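Local coordinates for protein beta-L-arabinobiosidase (Bacteroides thetaiotaomicron, PDB 5MQR) that probably hydrolyses glycosidic bonds in plant pectin, as a multidomain glycosidase that joins sialidase-like beta-propeller modules to a helical glycoside hydrolase domain, at residues I336-D341 and V405-N410; A624-Y629 and L660-Q665; R666-M671 and D1049-F1054; L1069-K1072 and R1076-C1079. All coordinates share one frame; numbering follows the deposited sequence.

Interaction 1. Residues I336-D341 and V405-N410; sequences ISLSKD and VPVQIN
Leu338 carries its CG anti to the carbonyl carbon (chi1 -52°), while Val407 holds CG1 anti to the backbone N (chi1 -177°), and these choices set the leucine fork against the branched end of the valine. Leu338 belongs to the third strand of a four-stranded antiparallel sheet with the look of a beta-propeller blade, in the BNR repeat-like part of the chain. Val407 lies in the irregular segment that follows strand 397-403, just past the cis peptide bond before Pro406. Both methyls of the leucine are engaged: CD1 of Leu338 sits 3.8 Å from CG1 of Val407, and CD2 of Leu338 lies 3.9 Å from CG2 of Val407, with the valine CB facing the gap between them. The side chains cross obliquely. No hydrogen bond joins the two segments; buried aliphatic packing does all the work. Replacing Leu338 by an alanine would probably leave both branches of Val407 without their partner and open a gap between blade and connecting segment. Beyond Leu338 the strand ends in an ST turn, where Ser339 OG accepts from the backbone N of Asp341. Ile336 CD1 adds a looser contact, 4.5 Å from Val407 CG1. Ile409 is bent at both torsions, and its CD1 lies 4.1 Å from Leu338 CD1.

Interaction 2. Residues A624-Y629 and L660-Q665; sequences ADFSHY and LFECPQ
Phe626, near the N-terminal end of helix 627-636, reaches to the short strand 660-662, and its CB already points at that strand. With CG anti to the carbonyl carbon (chi1 -54°), the ring is carried to the strand's backbone. CD1 of Phe626 is the first ring atom to approach, 4.0 Å from the carbonyl O of Phe661. The next atom, CE1, comes to 3.5 Å from that same Phe661 O, and also lies 3.9 Å from Glu662 CB. At the tip, Phe626 CZ meets Glu662 OE1 at 3.8 Å, the oxygen standing at the ring edge, near its plane. Ring and carboxylate planes are 82° apart. Neither oxygen depends on the phenylalanine: Phe661 O takes a hydrogen bond from Tyr673 OH, whose ring lies nearly parallel to that of Phe626. The Glu662 carboxylate is fixed by a salt bridge from OE1 to Arg1076 NH2 and a hydrogen bond between OE2 and Tyr1077 OH. The phenyl edge thus packs beside a buried carboxylate whose polar partners lie elsewhere. The arrangement is one of an outermost strand of a five-stranded antiparallel sheet, packed against by an aromatic side chain near the N-terminal end of a helix.

Interaction 3. Residues R666-M671 and D1049-F1054; sequences RNFEEM and DKWDWF
A T-shaped aromatic pair joins Phe668, in the first turn of helix 666-680, to Trp1051, in the loop that leads into strand 1053-1061 of the Glycosyl hydrolase family 65, C-terminal domain. The indole supplies the edge and the phenyl ring the face: the six-membered ring of Trp1051 and the ring of Phe668 have centroids 5.2 Å apart and planes at 82°. Two atoms of the indole rim do the touching. CZ2 of Trp1051 stands 3.8 Å from CD1 of Phe668, and CH2 of Trp1051 lies 3.9 Å from CG of Phe668, so the edge meets the face away from its centre, toward the end that joins CB. Trp1051 reaches across with CG anti to its carbonyl carbon (chi1 -67°). Its rotation is fixed by a hydrogen bond from NE1 to Gln665 OE1, the side chain of the N-cap residue of the same helix, and the aliphatic CG of Lys1050 lies 3.6 Å above one face of the Trp1051 ring. A serine at Phe668 would take away the face on which CZ2 and CH2 of Trp1051 rest and would probably open a gap beside the first turn of the helix. The pair is not isolated, for Phe976 of helix 972-985 meets the rings of both residues. The contact thus lies where helices 666-680 and 972-985 come up against the entry to strand 1053-1061, beside the neighbouring strand 660-662.

Interaction 4. Residues L1069-K1072 and R1076-C1079; sequences LWDK and RYHC
The ring of Tyr1077 lies between two aliphatic groups: CD2 of Leu1069 sits over one face, and CG of the preceding Arg1076 lies 3.3 Å above the other. At its edge, in the ring plane, the carbonyl O of Trp1070 comes within 3.6 Å of Tyr1077 CE2. Leu1069 CD1 also reaches Cys1079 SG, at 3.9 Å, which continues the apolar side of the contact. Trp1070 sets off away from segment 1076-1079 at its CB, and its NE1 donates to Trp1051 O. The polar half belongs to Asp1071, at the end of strand 1064-1071, whose CG is anti to the backbone N (chi1 -162°) and so carries the carboxylate across to the backbone of the returning chain. Tyr1077 N donates to Asp1071 OD2 at 2.8 Å, a nearly straight bond (169°) on the syn side, though 32° out of the carboxylate plane. Arg1076 N is weakly bound to both oxygens. A water donates to Asp1071 OD2 at 2.6 Å and accepts from Cys1079 N at 3.0 Å, extending the grip by one more backbone N-H. Asp1071 thus holds several backbone N-H groups of the connection between strands 1064-1071 and 1082-1087, directly or through the water. Since Asp1071 takes hydrogens from Arg1076 N, Tyr1077 N and the water, its carboxylate is likely to remain ionised, its charge probably stabilised by the amides of the turn.

Along the chain the contacts follow in series, interaction 1 first, though segments 666-671 and 1049-1054 of interaction 3 lie 378 residues apart. Interactions 2, 3 and 4 all reach one five-stranded antiparallel sheet, in which strand 660-662 pairs with 1053-1061 and that strand with 1064-1071; their centres are 10 to 16 Å apart. Interaction 1 lies in the propeller region, with its centre about 11 Å from that of interaction 4, and the two touch where His1078 packs on Leu338, Val407, Gln408 and Ile409. The sheet thus meets helix 666-680 through interaction 3 and the propeller-like blade through interaction 4, consistent with its joining the helical and propeller parts.

Interaction 1. Residues I336-D341 and V405-N410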
loop_
_atom_site.group_PDB
_atom_site.type_symbol
_atom_site.label_atom_id
_atom_site.label_comp_id
_atom_site.label_asym_id
_atom_site.label_seq_id
_atom_site.Cartn_x
_atom_site.Cartn_y
_atom_site.Cartn_z
ATOM N N ILE A 336 -10.641 13.273 4.563
ATOM C CA ILE A 336 -11.157 12.020 4.053
ATOM C C ILE A 336 -10.844 10.907 5.068
ATOM O O ILE A 336 -9.743 10.852 5.649
ATOM C CB ILE A 336 -10.604 11.676 2.645
ATOM C CG1 ILE A 336 -11.228 10.359 2.123
ATOM C CG2 ILE A 336 -9.066 11.617 2.617
ATOM C CD1 ILE A 336 -10.913 10.056 0.669
ATOM N N SER A 337 -11.842 10.054 5.289
ATOM C CA SER A 337 -11.717 8.857 6.093
ATOM C C SER A 337 -12.096 7.648 5.228
ATOM O O SER A 337 -13.055 7.710 4.474
ATOM C CB SER A 337 -12.625 8.936 7.347
ATOM O OG SER A 337 -12.196 9.894 8.315
ATOM N N LEU A 338 -11.360 6.551 5.367
ATOM C CA LEU A 338 -11.586 5.325 4.581
ATOM C C LEU A 338 -12.173 4.181 5.409
ATOM O O LEU A 338 -12.007 4.136 6.639
ATOM C CB LEU A 338 -10.268 4.865 3.947
ATOM C CG LEU A 338 -9.521 5.950 3.162
ATOM C CD1 LEU A 338 -8.178 5.428 2.696
ATOM C CD2 LEU A 338 -10.354 6.482 1.996
ATOM N N SER A 339 -12.872 3.280 4.710
ATOM C CA SER A 339 -13.521 2.106 5.288
ATOM C C SER A 339 -13.513 1.018 4.242
ATOM O O SER A 339 -13.753 1.303 3.059
ATOM C CB SER A 339 -14.981 2.400 5.650
ATOM O OG SER A 339 -15.673 1.248 6.121
ATOM N N LYS A 340 -13.220 -0.213 4.676
ATOM C CA LYS A 340 -13.290 -1.392 3.804
ATOM C C LYS A 340 -14.704 -1.933 3.630
ATOM O O LYS A 340 -14.962 -2.641 2.665
ATOM C CB LYS A 340 -12.385 -2.522 4.334
ATOM C CG LYS A 340 -12.864 -3.167 5.630
ATOM C CD LYS A 340 -12.148 -4.464 5.898
ATOM C CE LYS A 340 -12.668 -5.149 7.161
ATOM N NZ LYS A 340 -11.515 -5.398 8.069
ATOM N N ASP A 341 -15.594 -1.649 4.576
ATOM C CA ASP A 341 -16.925 -2.243 4.590
ATOM C C ASP A 341 -18.088 -1.252 4.586
ATOM O O ASP A 341 -19.238 -1.667 4.592
ATOM C CB ASP A 341 -17.057 -3.214 5.782
ATOM C CG ASP A 341 -16.782 -2.548 7.159
ATOM O OD1 ASP A 341 -16.993 -1.314 7.312
ATOM O OD2 ASP A 341 -16.343 -3.285 8.087
ATOM N N VAL A 405 -7.977 6.743 -6.622
ATOM C CA VAL A 405 -8.497 5.495 -6.081
ATOM C C VAL A 405 -7.775 4.361 -6.823
ATOM O O VAL A 405 -7.585 4.440 -8.050
ATOM C CB VAL A 405 -10.017 5.416 -6.284
ATOM C CG1 VAL A 405 -10.592 4.080 -5.840
ATOM C CG2 VAL A 405 -10.685 6.558 -5.526
ATOM N N PRO A 406 -7.314 3.330 -6.103
ATOM C CA PRO A 406 -7.406 3.208 -4.630
ATOM C C PRO A 406 -6.684 4.313 -3.865
ATOM O O PRO A 406 -5.641 4.788 -4.301
ATOM C CB PRO A 406 -6.756 1.830 -4.330
ATOM C CG PRO A 406 -6.231 1.293 -5.626
ATOM C CD PRO A 406 -6.643 2.183 -6.761
ATOM N N VAL A 407 -7.252 4.709 -2.727
ATOM C CA VAL A 407 -6.729 5.850 -1.978
ATOM C C VAL A 407 -5.463 5.429 -1.240
ATOM O O VAL A 407 -5.518 4.546 -0.437
ATOM C CB VAL A 407 -7.776 6.400 -0.999
ATOM C CG1 VAL A 407 -7.230 7.651 -0.278
ATOM C CG2 VAL A 407 -9.097 6.709 -1.731
ATOM N N GLN A 408 -4.333 6.041 -1.551
ATOM C CA GLN A 408 -3.035 5.711 -0.952
ATOM C C GLN A 408 -2.703 6.773 0.095
ATOM O O GLN A 408 -2.786 7.938 -0.208
ATOM C CB GLN A 408 -1.922 5.762 -2.010
ATOM C CG GLN A 408 -1.413 4.476 -2.615
ATOM C CD GLN A 408 -0.305 4.769 -3.622
ATOM O OE1 GLN A 408 -0.575 5.241 -4.739
ATOM N NE2 GLN A 408 0.949 4.567 -3.212
ATOM N N ILE A 409 -2.298 6.363 1.293
ATOM C CA ILE A 409 -1.857 7.280 2.335
ATOM C C ILE A 409 -0.378 7.663 2.147
ATOM O O ILE A 409 -0.032 8.846 2.174
ATOM C CB ILE A 409 -2.008 6.703 3.764
ATOM C CG1 ILE A 409 -3.398 6.108 4.015
ATOM C CG2 ILE A 409 -1.674 7.765 4.803
ATOM C CD1 ILE A 409 -4.533 6.986 3.573
ATOM N N ASN A 410 0.496 6.675 2.004
ATOM C CA ASN A 410 1.933 6.930 1.926
ATOM C C ASN A 410 2.459 6.645 0.559
ATOM O O ASN A 410 1.888 5.865 -0.175
ATOM C CB ASN A 410 2.686 6.061 2.917
ATOM C CG ASN A 410 2.212 6.264 4.329
ATOM O OD1 ASN A 410 1.981 7.383 4.789
ATOM N ND2 ASN A 410 2.047 5.170 5.024
#

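Interaction 2. Residues A624-Y629 and L660-Q665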
loop_
_atom_site.group_PDB
_atom_site.type_symbol
_atom_site.label_atom_id
_atom_site.label_comp_id
_atom_site.label_asym_id
_atom_site.label_seq_id
_atom_site.Cartn_x
_atom_site.Cartn_y
_atom_site.Cartn_z
ATOM N N ALA A 624 11.595 -0.351 12.156
ATOM C CA ALA A 624 11.111 0.150 13.480
ATOM C C ALA A 624 9.855 -0.545 14.001
ATOM O O ALA A 624 9.695 -0.695 15.214
ATOM C CB ALA A 624 10.892 1.676 13.479
ATOM N N ASP A 625 8.984 -1.009 13.114
ATOM C CA ASP A 625 7.822 -1.774 13.588
ATOM C C ASP A 625 8.099 -3.229 13.986
ATOM O O ASP A 625 7.210 -3.875 14.536
ATOM C CB ASP A 625 6.696 -1.706 12.583
ATOM C CG ASP A 625 6.284 -0.295 12.300
ATOM O OD1 ASP A 625 6.160 0.495 13.256
ATOM O OD2 ASP A 625 6.095 0.033 11.133
ATOM N N PHE A 626 9.308 -3.723 13.708
ATOM C CA PHE A 626 9.698 -5.102 14.033
ATOM C C PHE A 626 10.893 -5.239 14.987
ATOM O O PHE A 626 11.214 -6.368 15.422
ATOM C CB PHE A 626 9.913 -5.888 12.744
ATOM C CG PHE A 626 8.737 -5.819 11.831
ATOM C CD1 PHE A 626 7.640 -6.653 12.030
ATOM C CD2 PHE A 626 8.674 -4.857 10.831
ATOM C CE1 PHE A 626 6.517 -6.535 11.241
ATOM C CE2 PHE A 626 7.553 -4.745 10.037
ATOM C CZ PHE A 626 6.480 -5.589 10.242
ATOM N N SER A 627 11.489 -4.113 15.372
ATOM C CA SER A 627 12.667 -4.129 16.202
ATOM C C SER A 627 12.385 -4.645 17.595
ATOM O O SER A 627 13.318 -5.113 18.240
ATOM C CB SER A 627 13.298 -2.745 16.311
ATOM O OG SER A 627 12.351 -1.843 16.826
ATOM N N HIS A 628 11.129 -4.580 18.051
ATOM C CA HIS A 628 10.728 -5.225 19.302
ATOM C C HIS A 628 11.074 -6.733 19.385
ATOM O O HIS A 628 11.311 -7.239 20.474
ATOM C CB HIS A 628 9.238 -5.006 19.598
ATOM C CG HIS A 628 8.311 -5.738 18.666
ATOM N ND1 HIS A 628 7.870 -7.020 18.910
ATOM C CD2 HIS A 628 7.741 -5.361 17.496
ATOM C CE1 HIS A 628 7.069 -7.402 17.934
ATOM N NE2 HIS A 628 6.977 -6.414 17.060
ATOM N N TYR A 629 11.121 -7.444 18.264
ATOM C CA TYR A 629 11.481 -8.878 18.287
ATOM C C TYR A 629 12.889 -9.079 18.795
ATOM O O TYR A 629 13.067 -9.757 19.806
ATOM C CB TYR A 629 11.251 -9.563 16.915
ATOM C CG TYR A 629 9.789 -9.824 16.601
ATOM C CD1 TYR A 629 9.014 -10.691 17.394
ATOM C CD2 TYR A 629 9.166 -9.221 15.518
ATOM C CE1 TYR A 629 7.663 -10.952 17.108
ATOM C CE2 TYR A 629 7.822 -9.465 15.222
ATOM C CZ TYR A 629 7.077 -10.338 16.007
ATOM O OH TYR A 629 5.767 -10.578 15.684
ATOM N N LEU A 660 11.917 -8.007 5.278
ATOM C CA LEU A 660 10.919 -7.846 6.335
ATOM C C LEU A 660 9.628 -8.581 6.001
ATOM O O LEU A 660 9.238 -8.639 4.840
ATOM C CB LEU A 660 10.647 -6.366 6.577
ATOM C CG LEU A 660 11.861 -5.514 6.992
ATOM C CD1 LEU A 660 11.487 -4.033 7.003
ATOM C CD2 LEU A 660 12.434 -5.906 8.346
ATOM N N PHE A 661 8.962 -9.113 7.018
ATOM C CA PHE A 661 7.760 -9.918 6.839
ATOM C C PHE A 661 6.722 -9.557 7.907
ATOM O O PHE A 661 7.054 -9.249 9.033
ATOM C CB PHE A 661 8.117 -11.431 6.928
ATOM C CG PHE A 661 6.916 -12.357 7.021
ATOM C CD1 PHE A 661 6.208 -12.718 5.894
ATOM C CD2 PHE A 661 6.499 -12.864 8.233
ATOM C CE1 PHE A 661 5.098 -13.560 5.977
ATOM C CE2 PHE A 661 5.394 -13.702 8.319
ATOM C CZ PHE A 661 4.684 -14.042 7.188
ATOM N N GLU A 662 5.458 -9.610 7.539
ATOM C CA GLU A 662 4.388 -9.620 8.526
ATOM C C GLU A 662 3.211 -10.395 8.027
ATOM O O GLU A 662 2.988 -10.512 6.821
ATOM C CB GLU A 662 3.904 -8.212 8.908
ATOM C CG GLU A 662 3.278 -7.399 7.776
ATOM C CD GLU A 662 2.536 -6.150 8.247
ATOM O OE1 GLU A 662 2.748 -5.676 9.409
ATOM O OE2 GLU A 662 1.736 -5.634 7.434
ATOM N N CYS A 663 2.446 -10.890 8.992
ATOM C CA CYS A 663 1.191 -11.533 8.727
ATOM C C CYS A 663 0.393 -11.399 10.005
ATOM O O CYS A 663 0.937 -10.943 10.990
ATOM C CB CYS A 663 1.434 -12.981 8.321
ATOM S SG CYS A 663 1.932 -14.024 9.686
ATOM N N PRO A 664 -0.906 -11.754 9.993
ATOM C CA PRO A 664 -1.776 -11.612 11.181
ATOM C C PRO A 664 -1.622 -12.713 12.228
ATOM O O PRO A 664 -2.270 -12.647 13.263
ATOM C CB PRO A 664 -3.198 -11.698 10.605
ATOM C CG PRO A 664 -3.062 -11.993 9.149
ATOM C CD PRO A 664 -1.636 -12.319 8.852
ATOM N N GLN A 665 -0.796 -13.713 11.957
ATOM C CA GLN A 665 -0.607 -14.827 12.867
ATOM C C GLN A 665 0.733 -14.620 13.569
ATOM O O GLN A 665 1.799 -14.644 12.933
ATOM C CB GLN A 665 -0.676 -16.153 12.116
ATOM C CG GLN A 665 -0.956 -17.356 13.012
ATOM C CD GLN A 665 -1.208 -18.651 12.242
ATOM O OE1 GLN A 665 -1.831 -18.652 11.171
ATOM N NE2 GLN A 665 -0.724 -19.748 12.778
#

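Interaction 3. Residues R666-M671 and D1049-F1054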
loop_
_atom_site.group_PDB
_atom_site.type_symbol
_atom_site.label_atom_id
_atom_site.label_comp_id
_atom_site.label_asym_id
_atom_site.label_seq_id
_atom_site.Cartn_x
_atom_site.Cartn_y
_atom_site.Cartn_z
ATOM N N ARG A 666 0.651 -14.405 14.881
ATOM C CA ARG A 666 1.792 -14.024 15.698
ATOM C C ARG A 666 2.951 -15.016 15.640
ATOM O O ARG A 666 4.098 -14.611 15.540
ATOM C CB ARG A 666 1.333 -13.802 17.155
ATOM C CG ARG A 666 2.401 -13.307 18.136
ATOM C CD ARG A 666 3.058 -12.011 17.624
ATOM N NE ARG A 666 3.906 -11.351 18.639
ATOM C CZ ARG A 666 4.146 -10.028 18.735
ATOM N NH1 ARG A 666 3.596 -9.150 17.888
ATOM N NH2 ARG A 666 4.926 -9.573 19.722
ATOM N N ASN A 667 2.665 -16.310 15.690
ATOM C CA ASN A 667 3.757 -17.282 15.775
ATOM C C ASN A 667 4.637 -17.315 14.505
ATOM O O ASN A 667 5.849 -17.335 14.620
ATOM C CB ASN A 667 3.303 -18.681 16.263
ATOM C CG ASN A 667 2.239 -19.342 15.380
ATOM O OD1 ASN A 667 1.816 -18.825 14.354
ATOM N ND2 ASN A 667 1.789 -20.504 15.820
ATOM N N PHE A 668 4.034 -17.272 13.319
ATOM C CA PHE A 668 4.780 -17.208 12.059
ATOM C C PHE A 668 5.678 -15.974 11.959
ATOM O O PHE A 668 6.846 -16.057 11.531
ATOM C CB PHE A 668 3.818 -17.176 10.861
ATOM C CG PHE A 668 3.394 -18.526 10.356
ATOM C CD1 PHE A 668 2.285 -19.175 10.893
ATOM C CD2 PHE A 668 4.069 -19.120 9.315
ATOM C CE1 PHE A 668 1.879 -20.416 10.409
ATOM C CE2 PHE A 668 3.663 -20.358 8.812
ATOM C CZ PHE A 668 2.561 -21.000 9.352
ATOM N N GLU A 669 5.121 -14.839 12.345
ATOM C CA GLU A 669 5.835 -13.593 12.295
ATOM C C GLU A 669 7.008 -13.628 13.273
ATOM O O GLU A 669 8.121 -13.320 12.892
ATOM C CB GLU A 669 4.913 -12.401 12.594
ATOM C CG GLU A 669 5.590 -11.050 12.355
ATOM C CD GLU A 669 4.673 -9.872 12.602
ATOM O OE1 GLU A 669 3.834 -9.596 11.713
ATOM O OE2 GLU A 669 4.789 -9.231 13.681
ATOM N N GLU A 670 6.752 -14.032 14.512
ATOM C CA GLU A 670 7.786 -14.116 15.534
ATOM C C GLU A 670 8.907 -15.060 15.111
ATOM O O GLU A 670 10.063 -14.759 15.346
ATOM C CB GLU A 670 7.202 -14.585 16.869
ATOM C CG GLU A 670 8.226 -14.702 17.984
ATOM C CD GLU A 670 7.604 -15.097 19.306
ATOM O OE1 GLU A 670 6.965 -16.166 19.404
ATOM O OE2 GLU A 670 7.773 -14.339 20.265
HETATM N N MSE A 671 8.551 -16.182 14.494
HETATM C CA MSE A 671 9.549 -17.199 14.089
HETATM C C MSE A 671 10.390 -16.692 12.960
HETATM O O MSE A 671 11.561 -17.013 12.877
HETATM C CB MSE A 671 8.893 -18.520 13.694
HETATM C CG MSE A 671 9.856 -19.700 13.644
HETATM SE SE MSE A 671 10.773 -19.971 15.393
HETATM C CE MSE A 671 9.173 -20.036 16.542
ATOM N N ASP A 1049 -8.336 -17.538 2.183
ATOM C CA ASP A 1049 -8.993 -17.188 3.464
ATOM C C ASP A 1049 -8.230 -17.577 4.720
ATOM O O ASP A 1049 -8.807 -17.580 5.817
ATOM C CB ASP A 1049 -10.451 -17.704 3.536
ATOM C CG ASP A 1049 -11.295 -17.167 2.417
ATOM O OD1 ASP A 1049 -11.579 -15.939 2.452
ATOM O OD2 ASP A 1049 -11.638 -17.949 1.494
ATOM N N LYS A 1050 -6.946 -17.898 4.587
ATOM C CA LYS A 1050 -6.129 -18.139 5.761
ATOM C C LYS A 1050 -5.815 -16.798 6.435
ATOM O O LYS A 1050 -6.109 -16.625 7.608
ATOM C CB LYS A 1050 -4.840 -18.869 5.375
ATOM C CG LYS A 1050 -3.851 -19.120 6.501
ATOM C CD LYS A 1050 -4.448 -19.827 7.709
ATOM C CE LYS A 1050 -4.857 -21.264 7.413
ATOM N NZ LYS A 1050 -5.341 -21.934 8.665
ATOM N N TRP A 1051 -5.228 -15.874 5.663
ATOM C CA TRP A 1051 -4.791 -14.562 6.122
ATOM C C TRP A 1051 -5.382 -13.400 5.280
ATOM O O TRP A 1051 -5.242 -13.374 4.053
ATOM C CB TRP A 1051 -3.254 -14.470 6.065
ATOM C CG TRP A 1051 -2.533 -15.357 7.025
ATOM C CD1 TRP A 1051 -3.037 -15.951 8.166
ATOM C CD2 TRP A 1051 -1.150 -15.718 6.973
ATOM N NE1 TRP A 1051 -2.065 -16.693 8.775
ATOM C CE2 TRP A 1051 -0.898 -16.563 8.071
ATOM C CE3 TRP A 1051 -0.103 -15.426 6.088
ATOM C CZ2 TRP A 1051 0.364 -17.111 8.316
ATOM C CZ3 TRP A 1051 1.142 -15.982 6.323
ATOM C CH2 TRP A 1051 1.366 -16.805 7.442
ATOM N N ASP A 1052 -5.978 -12.412 5.943
ATOM C CA ASP A 1052 -6.511 -11.245 5.248
ATOM C C ASP A 1052 -5.424 -10.402 4.607
ATOM O O ASP A 1052 -5.697 -9.681 3.654
ATOM C CB ASP A 1052 -7.303 -10.349 6.193
ATOM C CG ASP A 1052 -8.607 -10.960 6.621
ATOM O OD1 ASP A 1052 -9.058 -11.982 6.039
ATOM O OD2 ASP A 1052 -9.196 -10.386 7.550
ATOM N N TRP A 1053 -4.201 -10.494 5.117
ATOM C CA TRP A 1053 -3.098 -9.736 4.549
ATOM C C TRP A 1053 -1.797 -10.351 4.930
ATOM O O TRP A 1053 -1.722 -11.051 5.931
ATOM C CB TRP A 1053 -3.126 -8.283 5.059
ATOM C CG TRP A 1053 -3.349 -8.148 6.534
ATOM C CD1 TRP A 1053 -4.562 -7.996 7.186
ATOM C CD2 TRP A 1053 -2.354 -8.177 7.552
ATOM N NE1 TRP A 1053 -4.360 -7.930 8.550
ATOM C CE2 TRP A 1053 -3.016 -8.032 8.799
ATOM C CE3 TRP A 1053 -0.959 -8.326 7.539
ATOM C CZ2 TRP A 1053 -2.322 -8.012 10.020
ATOM C CZ3 TRP A 1053 -0.265 -8.299 8.757
ATOM C CH2 TRP A 1053 -0.952 -8.150 9.982
ATOM N N PHE A 1054 -0.772 -10.077 4.135
ATOM C CA PHE A 1054 0.611 -10.340 4.550
ATOM C C PHE A 1054 1.532 -9.601 3.622
ATOM O O PHE A 1054 1.105 -9.125 2.565
ATOM C CB PHE A 1054 0.969 -11.844 4.562
ATOM C CG PHE A 1054 0.782 -12.539 3.241
ATOM C CD1 PHE A 1054 1.750 -12.470 2.260
ATOM C CD2 PHE A 1054 -0.359 -13.286 2.991
ATOM C CE1 PHE A 1054 1.579 -13.116 1.036
ATOM C CE2 PHE A 1054 -0.546 -13.931 1.772
ATOM C CZ PHE A 1054 0.433 -13.850 0.792
#

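Interaction 4. Residues L1069-K1072 and R1076-C1079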
loop_
_atom_site.group_PDB
_atom_site.type_symbol
_atom_site.label_atom_id
_atom_site.label_comp_id
_atom_site.label_asym_id
_atom_site.label_seq_id
_atom_site.Cartn_x
_atom_site.Cartn_y
_atom_site.Cartn_z
ATOM N N LEU A 1069 2.943 -8.632 -1.579
ATOM C CA LEU A 1069 1.912 -8.445 -0.622
ATOM C C LEU A 1069 0.551 -8.909 -1.076
ATOM O O LEU A 1069 0.255 -9.024 -2.273
ATOM C CB LEU A 1069 1.865 -6.984 -0.176
ATOM C CG LEU A 1069 1.473 -5.859 -1.136
ATOM C CD1 LEU A 1069 -0.046 -5.751 -1.317
ATOM C CD2 LEU A 1069 2.046 -4.540 -0.604
ATOM N N TRP A 1070 -0.260 -9.157 -0.067
ATOM C CA TRP A 1070 -1.598 -9.652 -0.212
ATOM C C TRP A 1070 -2.459 -8.808 0.706
ATOM O O TRP A 1070 -2.108 -8.588 1.855
ATOM C CB TRP A 1070 -1.671 -11.120 0.215
ATOM C CG TRP A 1070 -3.066 -11.609 0.402
ATOM C CD1 TRP A 1070 -3.656 -11.922 1.579
ATOM C CD2 TRP A 1070 -4.072 -11.788 -0.616
ATOM N NE1 TRP A 1070 -4.965 -12.310 1.365
ATOM C CE2 TRP A 1070 -5.243 -12.244 0.029
ATOM C CE3 TRP A 1070 -4.088 -11.629 -2.008
ATOM C CZ2 TRP A 1070 -6.434 -12.548 -0.669
ATOM C CZ3 TRP A 1070 -5.284 -11.937 -2.717
ATOM C CH2 TRP A 1070 -6.433 -12.392 -2.039
ATOM N N ASP A 1071 -3.589 -8.341 0.188
ATOM C CA ASP A 1071 -4.480 -7.447 0.947
ATOM C C ASP A 1071 -5.871 -7.694 0.434
ATOM O O ASP A 1071 -6.299 -7.133 -0.569
ATOM C CB ASP A 1071 -4.049 -5.987 0.774
ATOM C CG ASP A 1071 -4.615 -5.052 1.854
ATOM O OD1 ASP A 1071 -5.556 -5.441 2.609
ATOM O OD2 ASP A 1071 -4.111 -3.891 1.936
ATOM N N LYS A 1072 -6.563 -8.584 1.117
ATOM C CA LYS A 1072 -7.868 -9.035 0.668
ATOM C C LYS A 1072 -8.877 -7.905 0.563
ATOM O O LYS A 1072 -9.610 -7.833 -0.409
ATOM C CB LYS A 1072 -8.408 -10.075 1.628
ATOM C CG LYS A 1072 -9.696 -10.739 1.164
ATOM C CD LYS A 1072 -10.384 -11.423 2.337
ATOM C CE LYS A 1072 -11.816 -11.794 1.982
ATOM N NZ LYS A 1072 -12.662 -11.676 3.204
ATOM N N ARG A 1076 -4.958 -2.910 4.679
ATOM C CA ARG A 1076 -3.683 -3.045 5.379
ATOM C C ARG A 1076 -2.611 -2.157 4.768
ATOM O O ARG A 1076 -1.861 -1.538 5.507
ATOM C CB ARG A 1076 -3.200 -4.522 5.405
ATOM C CG ARG A 1076 -1.916 -4.757 6.191
ATOM C CD ARG A 1076 -2.123 -4.535 7.668
ATOM N NE ARG A 1076 -0.936 -4.808 8.477
ATOM C CZ ARG A 1076 -0.901 -4.649 9.803
ATOM N NH1 ARG A 1076 -1.998 -4.258 10.467
ATOM N NH2 ARG A 1076 0.209 -4.911 10.478
ATOM N N TYR A 1077 -2.517 -2.147 3.437
ATOM C CA TYR A 1077 -1.477 -1.373 2.698
ATOM C C TYR A 1077 -2.012 -0.200 1.871
ATOM O O TYR A 1077 -1.217 0.617 1.432
ATOM C CB TYR A 1077 -0.611 -2.296 1.819
ATOM C CG TYR A 1077 -0.143 -3.468 2.636
ATOM C CD1 TYR A 1077 0.828 -3.302 3.621
ATOM C CD2 TYR A 1077 -0.729 -4.714 2.506
ATOM C CE1 TYR A 1077 1.240 -4.366 4.412
ATOM C CE2 TYR A 1077 -0.319 -5.785 3.290
ATOM C CZ TYR A 1077 0.662 -5.607 4.243
ATOM O OH TYR A 1077 1.032 -6.650 5.061
ATOM N N HIS A 1078 -3.331 -0.128 1.660
ATOM C CA HIS A 1078 -3.964 0.972 0.896
ATOM C C HIS A 1078 -3.268 1.174 -0.458
ATOM O O HIS A 1078 -2.878 2.288 -0.805
ATOM C CB HIS A 1078 -3.980 2.269 1.722
ATOM C CG HIS A 1078 -4.840 2.194 2.943
ATOM N ND1 HIS A 1078 -4.322 2.126 4.219
ATOM C CD2 HIS A 1078 -6.183 2.153 3.084
ATOM C CE1 HIS A 1078 -5.308 2.047 5.095
ATOM N NE2 HIS A 1078 -6.450 2.067 4.431
ATOM N N CYS A 1079 -3.057 0.078 -1.188
ATOM C CA CYS A 1079 -2.544 0.146 -2.547
ATOM C C CYS A 1079 -3.376 -0.739 -3.467
ATOM O O CYS A 1079 -2.901 -1.137 -4.522
ATOM C CB CYS A 1079 -1.066 -0.260 -2.574
ATOM S SG CYS A 1079 -0.840 -2.022 -2.197
HETATM O O HOH W 1 -3.596 -2.740 -0.357
#